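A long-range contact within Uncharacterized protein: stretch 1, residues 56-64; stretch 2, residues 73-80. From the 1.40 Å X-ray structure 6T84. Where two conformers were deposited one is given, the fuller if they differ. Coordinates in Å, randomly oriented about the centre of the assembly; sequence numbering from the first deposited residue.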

# COMPACT_ATOMS: atom_id res chain seq x y z
N GLN A 56 2.87 13.04 -7.37
CA GLN A 56 1.74 12.58 -8.21
C GLN A 56 2.27 11.55 -9.19
O GLN A 56 3.41 11.64 -9.64
N ILE A 57 1.42 10.57 -9.52
CA ILE A 57 1.71 9.60 -10.60
C ILE A 57 0.57 9.75 -11.58
O ILE A 57 -0.58 9.46 -11.22
N ARG A 58 0.88 10.24 -12.79
CA ARG A 58 -0.09 10.47 -13.86
C ARG A 58 -1.35 11.13 -13.31
O ARG A 58 -2.48 10.69 -13.52
N GLY A 59 -1.14 12.16 -12.50
CA GLY A 59 -2.25 12.97 -12.07
C GLY A 59 -2.87 12.59 -10.75
O GLY A 59 -3.80 13.27 -10.30
N GLU A 60 -2.45 11.50 -10.14
CA GLU A 60 -3.06 11.05 -8.90
C GLU A 60 -2.02 11.19 -7.77
O GLU A 60 -0.84 10.83 -7.93
N ALA A 61 -2.47 11.70 -6.62
CA ALA A 61 -1.56 11.88 -5.48
C ALA A 61 -0.92 10.55 -5.04
O ALA A 61 -1.58 9.50 -4.98
N VAL A 62 0.37 10.63 -4.71
CA VAL A 62 1.07 9.50 -4.09
C VAL A 62 1.86 10.05 -2.91
O VAL A 62 2.51 11.11 -3.01
N PHE A 63 1.78 9.37 -1.78
CA PHE A 63 2.51 9.73 -0.57
C PHE A 63 3.39 8.58 -0.13
O PHE A 63 2.96 7.43 -0.20
N ILE A 64 4.63 8.86 0.25
CA ILE A 64 5.57 7.83 0.69
C ILE A 64 6.11 8.29 2.03
O ILE A 64 6.53 9.45 2.16
N VAL A 73 5.54 3.09 3.81
CA VAL A 73 4.26 2.96 3.13
C VAL A 73 4.23 3.85 1.91
O VAL A 73 4.67 5.01 1.96
N ILE A 74 3.64 3.35 0.82
CA ILE A 74 3.34 4.15 -0.36
C ILE A 74 1.83 4.10 -0.54
O ILE A 74 1.25 3.00 -0.60
N ALA A 75 1.18 5.28 -0.55
CA ALA A 75 -0.27 5.39 -0.72
C ALA A 75 -0.57 6.11 -2.02
O ALA A 75 -0.10 7.24 -2.21
N LEU A 76 -1.37 5.49 -2.89
CA LEU A 76 -1.71 6.05 -4.20
C LEU A 76 -3.21 6.35 -4.28
O LEU A 76 -4.03 5.50 -3.96
N HIS A 77 -3.55 7.56 -4.69
CA HIS A 77 -4.97 7.91 -4.75
C HIS A 77 -5.71 7.20 -5.88
O HIS A 77 -5.21 7.09 -7.00
N ARG A 78 -6.91 6.71 -5.57
CA ARG A 78 -7.75 6.01 -6.56
C ARG A 78 -8.70 6.99 -7.24
O ARG A 78 -9.28 7.89 -6.60
N LYS A 79 -8.92 6.75 -8.53
CA LYS A 79 -9.78 7.66 -9.28
C LYS A 79 -11.25 7.50 -8.87
O LYS A 79 -11.98 8.50 -8.78
N VAL A 80 -11.70 6.27 -8.64
CA VAL A 80 -13.07 5.97 -8.26
C VAL A 80 -13.06 5.19 -6.95
O VAL A 80 -12.41 4.15 -6.86

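The shortest polar contact between the stretches joins two side chains: His-77 ND1 donates to Glu-60 OE1 at 2.6 Å, with a nearly straight N-H...O angle of 164°. Both residues send CA-to-CB toward the opposing stretch. Glu-60, with chi1 and chi2 both m, reaches across, while His-77 takes chi1 t, so the carboxylate meets the imidazole at its edge, near the ring plane, where the ND1 hydrogen lies. A carboxylate suits this place as a strong acceptor for that donor. Glu-60 OE2 lies 3.9 Å from Lys-79 CB; Lys-79 is exposed, with chi1 to chi3 t and chi4 p.

Next come the antiparallel backbone bonds. His-77 N donates to Ala-61 O (2.8 Å), and Phe-63 and Ala-75 form a reciprocal pair: Phe-63 N to Ala-75 O at 2.9 Å and Ala-75 N to Phe-63 O at 2.8 Å. Between these bonds, CA-H...O contacts such as Val-62 CA to Ala-75 O (3.2 Å) accompany the closer spacing of the non-hydrogen-bonded pairs, for example 4.4 Å between Val-62 CA and Leu-76 CA.

Val-62, Ile-64, Ile-74 and Leu-76 share one face of the sheet, all buried and all apolar. Val-62 (chi1 p) places CG2 3.7 Å from Ile-74 CG2, a diagonal contact, and Val-62 CB lies 4.1 Å from Leu-76 CD1. Leu-76 (t, p) carries its end closer to stretch 1, and the same CD1 reaches Ile-57 CD1 at 4.1 Å; Ile-57 (m, t) thus extends the apolar patch to the start of the turn. Ile-64 CG1 packs 3.9 Å from Ile-74 CG1, with Ile-74 in m, t and Ile-64 in m with an off-well chi2 of 102°. The beta-branched Val-62, Ile-64 and Ile-74 favour extended backbone, and Leu-76 adds a longer apolar reach.

The other face carries Phe-63 and Ala-75. Partly exposed Phe-63 (chi1 m) leads its ring away from stretch 2, while Ala-75 contributes just a methyl, apolar and suited to burial.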

# COMPACT_ATOMS: atom_id res chain seq x y z
CB GLN A 56 1.13 13.69 -9.05
CG GLN A 56 0.31 14.71 -8.24
CD GLN A 56 -0.41 15.72 -9.13
OE1 GLN A 56 -1.63 15.67 -9.29
NE2 GLN A 56 0.36 16.65 -9.71
CB ILE A 57 1.75 8.16 -10.08
CG1 ILE A 57 2.94 7.93 -9.13
CG2 ILE A 57 1.80 7.16 -11.24
CD1 ILE A 57 2.93 6.57 -8.47
CB ARG A 58 -0.34 9.21 -14.68
CG ARG A 58 0.96 8.60 -15.33
CD ARG A 58 1.73 9.51 -16.33
NE ARG A 58 2.92 8.87 -16.94
CZ ARG A 58 3.82 9.50 -17.71
NH1 ARG A 58 3.67 10.79 -17.99
NH2 ARG A 58 4.87 8.86 -18.22
CB GLU A 60 -3.50 9.60 -9.01
CG GLU A 60 -4.67 9.42 -9.96
CD GLU A 60 -5.96 10.04 -9.46
OE1 GLU A 60 -6.10 10.35 -8.26
OE2 GLU A 60 -6.88 10.21 -10.30
CB ALA A 61 -2.30 12.48 -4.28
CB VAL A 62 1.98 8.74 -5.09
CG1 VAL A 62 3.14 9.60 -5.58
CG2 VAL A 62 2.53 7.44 -4.45
CB PHE A 63 1.54 10.08 0.57
CG PHE A 63 0.52 11.21 0.20
CD1 PHE A 63 0.81 12.21 -0.73
CD2 PHE A 63 -0.68 11.26 0.81
CE1 PHE A 63 -0.08 13.26 -1.05
CE2 PHE A 63 -1.58 12.30 0.52
CZ PHE A 63 -1.28 13.29 -0.41
CB ILE A 64 6.71 7.67 -0.33
CG1 ILE A 64 6.11 7.38 -1.73
CG2 ILE A 64 7.65 6.52 0.12
CD1 ILE A 64 6.08 8.57 -2.67
CB VAL A 73 3.10 3.32 4.09
CG1 VAL A 73 1.77 3.20 3.37
CG2 VAL A 73 3.15 2.39 5.31
CB ILE A 74 4.05 3.56 -1.60
CG1 ILE A 74 5.56 3.56 -1.39
CG2 ILE A 74 3.63 4.31 -2.88
CD1 ILE A 74 6.32 2.77 -2.55
CB ALA A 75 -0.91 6.18 0.42
CB LEU A 76 -1.33 5.08 -5.31
CG LEU A 76 -1.71 5.46 -6.75
CD1 LEU A 76 -0.95 6.72 -7.20
CD2 LEU A 76 -1.40 4.27 -7.76
CB HIS A 77 -5.11 9.43 -4.94
CG HIS A 77 -6.52 9.89 -4.81
ND1 HIS A 77 -7.30 10.27 -5.90
CD2 HIS A 77 -7.29 10.09 -3.71
CE1 HIS A 77 -8.49 10.65 -5.47
NE2 HIS A 77 -8.51 10.55 -4.15
CB ARG A 78 -8.66 4.99 -5.88
CG ARG A 78 -8.00 3.84 -5.17
CD ARG A 78 -9.06 3.04 -4.39
NE ARG A 78 -10.05 2.47 -5.31
CZ ARG A 78 -9.87 1.30 -5.91
NH1 ARG A 78 -8.76 0.62 -5.66
NH2 ARG A 78 -10.79 0.83 -6.75
CB LYS A 79 -9.59 7.43 -10.78
CG LYS A 79 -10.34 8.41 -11.66
CD LYS A 79 -10.09 8.15 -13.13
CE LYS A 79 -10.78 9.20 -13.98
NZ LYS A 79 -10.41 10.57 -13.53
CB VAL A 80 -13.79 5.17 -9.36
CG1 VAL A 80 -15.27 5.00 -9.02
CG2 VAL A 80 -13.57 5.84 -10.74